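Local coordinates for CELL WALL surface anchor family protein (Streptococcus pneumoniae, PDB 2X9Z) that probably forms the repeating backbone of a pneumococcal surface pilus that takes part in cell adhesion, at residues A[163-168]-A[173-178]; A[217-220]-A[226-229]; A[181-186]-A[190-195]. The protein carries 1 engineered substitution. One frame throughout, in Å; residues are numbered along the deposited sequence.

How the interactions relate
All three contacts lie in one CnaB-like beta sandwich, in series along the chain. Interaction 3 is a hairpin within the three-stranded sheet, built mostly from backbone hydrogen bonds, with buried Phe181, Leu183 and Val195 and a largely exposed partner strand. Interaction 2 spans the interior, taking strand 215-219 of that sheet to strand 226-229 of the four-stranded one through a tyrosine hydroxyl. Interaction 1 folds a partly exposed loop onto buried Trp165 of strand 159-166, with face packing and a single backbone bond. They converge around Lys163, linked covalently to Asn242: its CE touches Glu219 OE1 of interaction 2 and Phe181 CZ of interaction 3. Asp182 joins interactions 2 and 3 through a salt bridge to Arg220.

Interaction 1: residues A[163-168]-A[173-178]; sequences KTWVDA and IPAGAE
Trp165, late in strand 159-166 of a CnaB-like beta sandwich, packs one face of its indole against the backbone of loop 173-178. Its CG stands beside the backbone N and anti to the carbonyl carbon (chi1 -58°), which lays the indole broadside to the loop. Ala175 CA sits over the five-membered ring in a CH-pi contact, 3.4 Å from the centroid and 3° off the normal, while Ala175 CB comes within 3.4 Å of Trp165 NE1. Next along the chain, the Gly176 peptide passes over the six-membered ring, with its CA making a second CH-pi contact over that ring's face, further from the normal. The opposite face is taken by Lys163 NZ, 2.9 Å above the ring plane and over its centre. This nitrogen is bonded covalently to Asn242 CG, an isopeptide cross-link between strands 159-166 and 237-243, and Trp165 therefore separates it from the loop. Tyr225 meets the same indole edge-to-face. At the start of the loop, Ile173 N gives a nearly straight hydrogen bond (165°) to Trp165 O, approaching from above the carbonyl plane. The Ile173 side chain turns back over Val166 and Asp167: CG2 lies 4.0 Å from Asp167 CB, and CD1 rests 3.6 Å from Val166 O.

Interaction 2: residues A[217-220]-A[226-229]; sequences FVER and SADY
The interior of the CnaB-like sandwich is bridged where Tyr229, on one sheet, reaches Glu219 and Phe217 on the other. Strands 217-219 and 226-229 run roughly antiparallel (157°), but their axes come no closer than 8.8 Å, so side chains rather than a ladder of backbone bonds span the interval. With its CG beside the backbone N (chi1 -56°), Tyr229 sends its ring across. The hydroxyl at the end accepts a hydrogen bond from Glu219 N, with OH and N 3.1 Å apart and an N-H...O angle of 166°; this N lies at the ring edge, near its plane. Phe217 O approaches the same ring more obliquely, 3.2 Å from Tyr229 CE2. Thus a buried phenol satisfies a backbone N-H of the facing strand. Glu219 extends beyond CG, bringing its carboxylate over Ala227, whose CB is 3.8 Å from OE1 and equally far from CD and OE2: the methyl meets the carboxylate broadside. That carboxylate also packs against Lys163. Strand 215-219 borders the three-stranded sheet beside strand 179-185, whereas strand 226-229 borders the four-stranded sheet beside strand 237-243.

Interaction 3: residues A[181-186]-A[190-195]; sequences FDLVNA and KVVQTV
A classic beta bulge interrupts this hairpin: Val192 and Gln193 both face Leu183, whose carbonyl oxygen takes two N-H groups. Val192 N makes the shorter bond, 2.8 Å from Leu183 O, and the bond from Gln193 N is weak at 3.3 Å. Val192 is the extra residue: Leu183 still pairs with Gln193, its N binding Gln193 O at 2.7 Å, and the next pair is Val184 with Val191, a register shift of one. Beyond the bulge, Phe181 and Val195 exchange two backbone bonds as a hydrogen-bonded pair, and Asn185 N binds Lys190 O near the turn. Phe181, Leu183 and Val195 point into the sandwich, where Phe181 CB packs 3.9 Å from Val195 CG2 and Leu183 meets Phe217 of the neighbouring strand. The other face carries Val184 and Val191 beside a polar pair, Asp182 and Thr194. These two, a non-hydrogen-bonded pair, lie side by side and point the same way. Thr194 OG1, set beside its own backbone N (chi1 -62°), donates to Asp182 OD1 at 2.8 Å, meeting it nearly along the C-O axis. Arg220, next to Glu219 on the neighbouring segment 217-220, forms a salt bridge to the same oxygen. One carboxylate oxygen thus gathers a hydroxyl and a guanidinium group, which probably favours the charged form of Asp182 and ties the hairpin to that segment.

Interaction 1: residues A[163-168]-A[173-178]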
loop_
_atom_site.group_PDB
_atom_site.type_symbol
_atom_site.label_atom_id
_atom_site.label_comp_id
_atom_site.label_asym_id
_atom_site.label_seq_id
_atom_site.Cartn_x
_atom_site.Cartn_y
_atom_site.Cartn_z
ATOM N N LYS A 163 -5.324 -17.590 1.138
ATOM C CA LYS A 163 -3.964 -17.362 1.608
ATOM C C LYS A 163 -3.063 -18.551 1.291
ATOM O O LYS A 163 -3.482 -19.705 1.409
ATOM C CB LYS A 163 -3.975 -17.100 3.111
ATOM C CG LYS A 163 -2.698 -16.505 3.646
ATOM C CD LYS A 163 -2.846 -16.200 5.120
ATOM C CE LYS A 163 -1.704 -15.380 5.585
ATOM N NZ LYS A 163 -0.476 -16.129 5.206
ATOM N N THR A 164 -1.839 -18.260 0.862
ATOM C CA THR A 164 -0.806 -19.285 0.730
ATOM C C THR A 164 0.419 -18.851 1.518
ATOM O O THR A 164 0.552 -17.682 1.873
ATOM C CB THR A 164 -0.392 -19.531 -0.738
ATOM O OG1 THR A 164 -0.053 -18.284 -1.356
ATOM C CG2 THR A 164 -1.514 -20.194 -1.533
ATOM N N TRP A 165 1.322 -19.790 1.774
ATOM C CA TRP A 165 2.500 -19.521 2.590
ATOM C C TRP A 165 3.748 -20.070 1.902
ATOM O O TRP A 165 3.740 -21.199 1.409
ATOM C CB TRP A 165 2.362 -20.195 3.953
ATOM C CG TRP A 165 1.158 -19.804 4.777
ATOM C CD1 TRP A 165 -0.138 -20.240 4.621
ATOM C CD2 TRP A 165 1.149 -18.939 5.921
ATOM N NE1 TRP A 165 -0.943 -19.692 5.602
ATOM C CE2 TRP A 165 -0.177 -18.890 6.407
ATOM C CE3 TRP A 165 2.140 -18.208 6.588
ATOM C CZ2 TRP A 165 -0.532 -18.139 7.529
ATOM C CZ3 TRP A 165 1.780 -17.454 7.694
ATOM C CH2 TRP A 165 0.456 -17.429 8.155
ATOM N N VAL A 166 4.815 -19.277 1.893
ATOM C CA VAL A 166 6.103 -19.708 1.353
ATOM C C VAL A 166 7.234 -19.266 2.267
ATOM O O VAL A 166 7.083 -18.316 3.041
ATOM C CB VAL A 166 6.362 -19.153 -0.073
ATOM C CG1 VAL A 166 5.274 -19.626 -1.022
ATOM C CG2 VAL A 166 6.445 -17.627 -0.065
ATOM N N ASP A 167 8.372 -19.949 2.177
ATOM C CA ASP A 167 9.536 -19.508 2.932
ATOM C C ASP A 167 10.254 -18.393 2.167
ATOM O O ASP A 167 9.751 -17.922 1.138
ATOM C CB ASP A 167 10.461 -20.673 3.342
ATOM C CG ASP A 167 11.100 -21.386 2.163
ATOM O OD1 ASP A 167 11.234 -20.778 1.076
ATOM O OD2 ASP A 167 11.503 -22.557 2.345
ATOM N N ALA A 168 11.396 -17.946 2.680
ATOM C CA ALA A 168 12.106 -16.822 2.081
ATOM C C ALA A 168 12.478 -17.052 0.613
ATOM O O ALA A 168 12.628 -16.091 -0.149
ATOM C CB ALA A 168 13.354 -16.477 2.902
ATOM N N ILE A 173 5.292 -23.704 2.230
ATOM C CA ILE A 173 5.418 -24.271 3.568
ATOM C C ILE A 173 4.032 -24.314 4.209
ATOM O O ILE A 173 3.108 -23.645 3.737
ATOM C CB ILE A 173 6.360 -23.425 4.452
ATOM C CG1 ILE A 173 5.880 -21.969 4.507
ATOM C CG2 ILE A 173 7.803 -23.538 3.966
ATOM C CD1 ILE A 173 6.738 -21.063 5.384
ATOM N N PRO A 174 3.874 -25.093 5.292
ATOM C CA PRO A 174 2.593 -25.083 6.011
ATOM C C PRO A 174 2.306 -23.713 6.625
ATOM O O PRO A 174 3.224 -22.917 6.828
ATOM C CB PRO A 174 2.806 -26.124 7.122
ATOM C CG PRO A 174 3.908 -26.992 6.626
ATOM C CD PRO A 174 4.817 -26.070 5.866
ATOM N N ALA A 175 1.043 -23.432 6.917
ATOM C CA ALA A 175 0.690 -22.156 7.539
ATOM C C ALA A 175 1.564 -21.880 8.764
ATOM O O ALA A 175 1.745 -22.748 9.608
ATOM C CB ALA A 175 -0.778 -22.147 7.925
ATOM N N GLY A 176 2.091 -20.666 8.864
ATOM C CA GLY A 176 2.999 -20.322 9.945
ATOM C C GLY A 176 2.305 -20.002 11.258
ATOM O O GLY A 176 2.853 -20.230 12.339
ATOM N N ALA A 177 1.091 -19.468 11.166
ATOM C CA ALA A 177 0.358 -19.025 12.343
ATOM C C ALA A 177 -1.060 -18.694 11.966
ATOM O O ALA A 177 -1.359 -18.474 10.794
ATOM C CB ALA A 177 1.013 -17.804 12.952
ATOM N N GLU A 178 -1.933 -18.650 12.963
ATOM C CA GLU A 178 -3.261 -18.098 12.767
ATOM C C GLU A 178 -3.108 -16.680 12.213
ATOM O O GLU A 178 -2.270 -15.914 12.688
ATOM C CB GLU A 178 -4.022 -18.083 14.090
ATOM C CG GLU A 178 -5.479 -17.712 13.931
ATOM C CD GLU A 178 -6.283 -17.958 15.194
ATOM O OE1 GLU A 178 -5.802 -17.597 16.285
ATOM O OE2 GLU A 178 -7.404 -18.505 15.097
#

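Interaction 2: residues A[217-220]-A[226-229]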
loop_
_atom_site.group_PDB
_atom_site.type_symbol
_atom_site.label_atom_id
_atom_site.label_comp_id
_atom_site.label_asym_id
_atom_site.label_seq_id
_atom_site.Cartn_x
_atom_site.Cartn_y
_atom_site.Cartn_z
ATOM N N PHE A 217 -8.566 -6.406 2.504
ATOM C CA PHE A 217 -8.159 -7.163 3.685
ATOM C C PHE A 217 -6.760 -6.692 4.062
ATOM O O PHE A 217 -5.817 -6.843 3.271
ATOM C CB PHE A 217 -8.099 -8.673 3.422
ATOM C CG PHE A 217 -9.439 -9.342 3.298
ATOM C CD1 PHE A 217 -10.197 -9.647 4.423
ATOM C CD2 PHE A 217 -9.921 -9.716 2.053
ATOM C CE1 PHE A 217 -11.424 -10.289 4.303
ATOM C CE2 PHE A 217 -11.139 -10.358 1.925
ATOM C CZ PHE A 217 -11.895 -10.641 3.049
ATOM N N VAL A 218 -6.610 -6.138 5.261
ATOM C CA VAL A 218 -5.298 -5.714 5.734
ATOM C C VAL A 218 -4.813 -6.725 6.772
ATOM O O VAL A 218 -5.413 -6.874 7.835
ATOM C CB VAL A 218 -5.343 -4.290 6.347
ATOM C CG1 VAL A 218 -3.946 -3.812 6.683
ATOM C CG2 VAL A 218 -6.043 -3.305 5.401
ATOM N N GLU A 219 -3.742 -7.439 6.446
ATOM C CA GLU A 219 -3.208 -8.446 7.352
ATOM C C GLU A 219 -2.632 -7.792 8.605
ATOM O O GLU A 219 -1.790 -6.892 8.514
ATOM C CB GLU A 219 -2.123 -9.252 6.642
ATOM C CG GLU A 219 -1.584 -10.424 7.439
ATOM C CD GLU A 219 -0.663 -11.288 6.608
ATOM O OE1 GLU A 219 -1.133 -11.849 5.593
ATOM O OE2 GLU A 219 0.528 -11.411 6.960
ATOM N N ARG A 220 -3.100 -8.212 9.776
ATOM C CA ARG A 220 -2.401 -7.830 10.992
ATOM C C ARG A 220 -1.028 -8.509 11.000
ATOM O O ARG A 220 -0.912 -9.691 10.701
ATOM C CB ARG A 220 -3.211 -8.220 12.221
ATOM C CG ARG A 220 -4.559 -7.492 12.331
ATOM C CD ARG A 220 -5.247 -7.777 13.648
ATOM N NE ARG A 220 -6.566 -7.159 13.691
ATOM C CZ ARG A 220 -7.403 -7.260 14.714
ATOM N NH1 ARG A 220 -7.054 -7.960 15.784
ATOM N NH2 ARG A 220 -8.586 -6.661 14.664
ATOM N N SER A 226 5.867 -11.502 5.775
ATOM C CA SER A 226 5.448 -10.333 5.010
ATOM C C SER A 226 4.334 -10.706 4.043
ATOM O O SER A 226 4.306 -11.816 3.513
ATOM C CB SER A 226 6.632 -9.724 4.273
ATOM O OG SER A 226 7.572 -9.245 5.216
ATOM N N ALA A 227 3.418 -9.764 3.826
ATOM C CA ALA A 227 2.208 -10.008 3.053
ATOM C C ALA A 227 2.333 -9.503 1.622
ATOM O O ALA A 227 2.515 -8.301 1.391
ATOM C CB ALA A 227 1.009 -9.366 3.741
ATOM N N ASP A 228 2.188 -10.431 0.678
ATOM C CA ASP A 228 2.273 -10.167 -0.756
ATOM C C ASP A 228 0.865 -10.316 -1.338
ATOM O O ASP A 228 0.387 -11.437 -1.579
ATOM C CB ASP A 228 3.264 -11.168 -1.373
ATOM C CG ASP A 228 3.257 -11.188 -2.894
ATOM O OD1 ASP A 228 2.619 -10.329 -3.549
ATOM O OD2 ASP A 228 3.922 -12.097 -3.441
ATOM N N TYR A 229 0.188 -9.184 -1.536
ATOM C CA TYR A 229 -1.188 -9.176 -2.029
ATOM C C TYR A 229 -1.175 -9.297 -3.553
ATOM O O TYR A 229 -0.537 -8.498 -4.256
ATOM C CB TYR A 229 -1.915 -7.899 -1.603
ATOM C CG TYR A 229 -1.923 -7.662 -0.103
ATOM C CD1 TYR A 229 -0.865 -7.002 0.519
ATOM C CD2 TYR A 229 -2.991 -8.087 0.689
ATOM C CE1 TYR A 229 -0.862 -6.777 1.886
ATOM C CE2 TYR A 229 -3.000 -7.866 2.062
ATOM C CZ TYR A 229 -1.936 -7.206 2.653
ATOM O OH TYR A 229 -1.943 -6.969 4.006
#

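Interaction 3: residues A[181-186]-A[190-195]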
loop_
_atom_site.group_PDB
_atom_site.type_symbol
_atom_site.label_atom_id
_atom_site.label_comp_id
_atom_site.label_asym_id
_atom_site.label_seq_id
_atom_site.Cartn_x
_atom_site.Cartn_y
_atom_site.Cartn_z
ATOM N N PHE A 181 -7.164 -10.690 9.734
ATOM C CA PHE A 181 -7.253 -9.607 8.760
ATOM C C PHE A 181 -8.382 -8.668 9.125
ATOM O O PHE A 181 -9.454 -9.105 9.526
ATOM C CB PHE A 181 -7.539 -10.142 7.352
ATOM C CG PHE A 181 -6.491 -11.076 6.833
ATOM C CD1 PHE A 181 -6.459 -12.402 7.241
ATOM C CD2 PHE A 181 -5.540 -10.636 5.919
ATOM C CE1 PHE A 181 -5.490 -13.270 6.751
ATOM C CE2 PHE A 181 -4.569 -11.498 5.428
ATOM C CZ PHE A 181 -4.544 -12.811 5.850
ATOM N N ASP A 182 -8.144 -7.377 8.965
ATOM C CA ASP A 182 -9.218 -6.411 9.063
ATOM C C ASP A 182 -9.711 -6.092 7.662
ATOM O O ASP A 182 -8.932 -5.687 6.792
ATOM C CB ASP A 182 -8.727 -5.158 9.774
ATOM C CG ASP A 182 -8.417 -5.418 11.232
ATOM O OD1 ASP A 182 -9.330 -5.859 11.963
ATOM O OD2 ASP A 182 -7.264 -5.197 11.648
ATOM N N LEU A 183 -10.996 -6.327 7.426
ATOM C CA LEU A 183 -11.610 -5.905 6.180
ATOM C C LEU A 183 -12.012 -4.441 6.342
ATOM O O LEU A 183 -12.840 -4.103 7.184
ATOM C CB LEU A 183 -12.816 -6.780 5.834
ATOM C CG LEU A 183 -13.429 -6.508 4.456
ATOM C CD1 LEU A 183 -12.474 -6.899 3.337
ATOM C CD2 LEU A 183 -14.766 -7.221 4.294
ATOM N N VAL A 184 -11.395 -3.580 5.539
ATOM C CA VAL A 184 -11.543 -2.137 5.661
ATOM C C VAL A 184 -12.207 -1.599 4.402
ATOM O O VAL A 184 -11.896 -2.038 3.295
ATOM C CB VAL A 184 -10.148 -1.479 5.813
ATOM C CG1 VAL A 184 -10.263 0.026 6.020
ATOM C CG2 VAL A 184 -9.365 -2.135 6.959
ATOM N N ASN A 185 -13.131 -0.662 4.570
ATOM C CA ASN A 185 -13.670 0.077 3.437
ATOM C C ASN A 185 -12.514 0.869 2.835
ATOM O O ASN A 185 -11.949 1.724 3.509
ATOM C CB ASN A 185 -14.788 1.013 3.912
ATOM C CG ASN A 185 -15.397 1.830 2.783
ATOM O OD1 ASN A 185 -14.701 2.304 1.891
ATOM N ND2 ASN A 185 -16.705 2.015 2.838
ATOM N N ALA A 186 -12.140 0.569 1.590
ATOM C CA ALA A 186 -10.932 1.145 0.999
ATOM C C ALA A 186 -11.101 2.627 0.699
ATOM O O ALA A 186 -10.125 3.358 0.568
ATOM C CB ALA A 186 -10.539 0.387 -0.261
ATOM N N LYS A 190 -12.771 2.847 7.365
ATOM C CA LYS A 190 -13.241 2.201 8.589
ATOM C C LYS A 190 -13.256 0.673 8.504
ATOM O O LYS A 190 -13.502 0.104 7.446
ATOM C CB LYS A 190 -14.634 2.723 8.945
ATOM C CG LYS A 190 -15.118 2.351 10.339
ATOM C CD LYS A 190 -16.380 3.123 10.686
ATOM C CE LYS A 190 -16.950 2.689 12.023
ATOM N NZ LYS A 190 -18.228 3.402 12.306
ATOM N N VAL A 191 -12.998 0.013 9.629
ATOM C CA VAL A 191 -13.025 -1.448 9.680
ATOM C C VAL A 191 -14.463 -1.980 9.668
ATOM O O VAL A 191 -15.275 -1.624 10.528
ATOM C CB VAL A 191 -12.268 -1.995 10.910
ATOM C CG1 VAL A 191 -12.327 -3.517 10.939
ATOM C CG2 VAL A 191 -10.819 -1.519 10.906
ATOM N N VAL A 192 -14.767 -2.834 8.691
ATOM C CA VAL A 192 -16.121 -3.372 8.565
ATOM C C VAL A 192 -16.255 -4.781 9.125
ATOM O O VAL A 192 -17.324 -5.159 9.602
ATOM C CB VAL A 192 -16.646 -3.326 7.111
ATOM C CG1 VAL A 192 -16.787 -1.883 6.640
ATOM C CG2 VAL A 192 -15.747 -4.123 6.187
ATOM N N GLN A 193 -15.176 -5.554 9.093
ATOM C CA GLN A 193 -15.189 -6.890 9.678
ATOM C C GLN A 193 -13.768 -7.309 9.992
ATOM O O GLN A 193 -12.824 -6.839 9.367
ATOM C CB GLN A 193 -15.831 -7.896 8.719
ATOM C CG GLN A 193 -16.266 -9.210 9.366
ATOM C CD GLN A 193 -17.564 -9.083 10.152
ATOM O OE1 GLN A 193 -18.230 -8.041 10.124
ATOM N NE2 GLN A 193 -17.938 -10.151 10.843
ATOM N N THR A 194 -13.622 -8.169 10.986
ATOM C CA THR A 194 -12.337 -8.769 11.296
ATOM C C THR A 194 -12.510 -10.267 11.157
ATOM O O THR A 194 -13.445 -10.835 11.719
ATOM C CB THR A 194 -11.881 -8.412 12.719
ATOM O OG1 THR A 194 -11.712 -6.990 12.812
ATOM C CG2 THR A 194 -10.568 -9.105 13.056
ATOM N N VAL A 195 -11.636 -10.898 10.377
ATOM C CA VAL A 195 -11.730 -12.331 10.131
ATOM C C VAL A 195 -10.440 -13.017 10.541
ATOM O O VAL A 195 -9.382 -12.391 10.591
ATOM C CB VAL A 195 -12.021 -12.648 8.646
ATOM C CG1 VAL A 195 -13.316 -11.987 8.203
ATOM C CG2 VAL A 195 -10.862 -12.207 7.758
#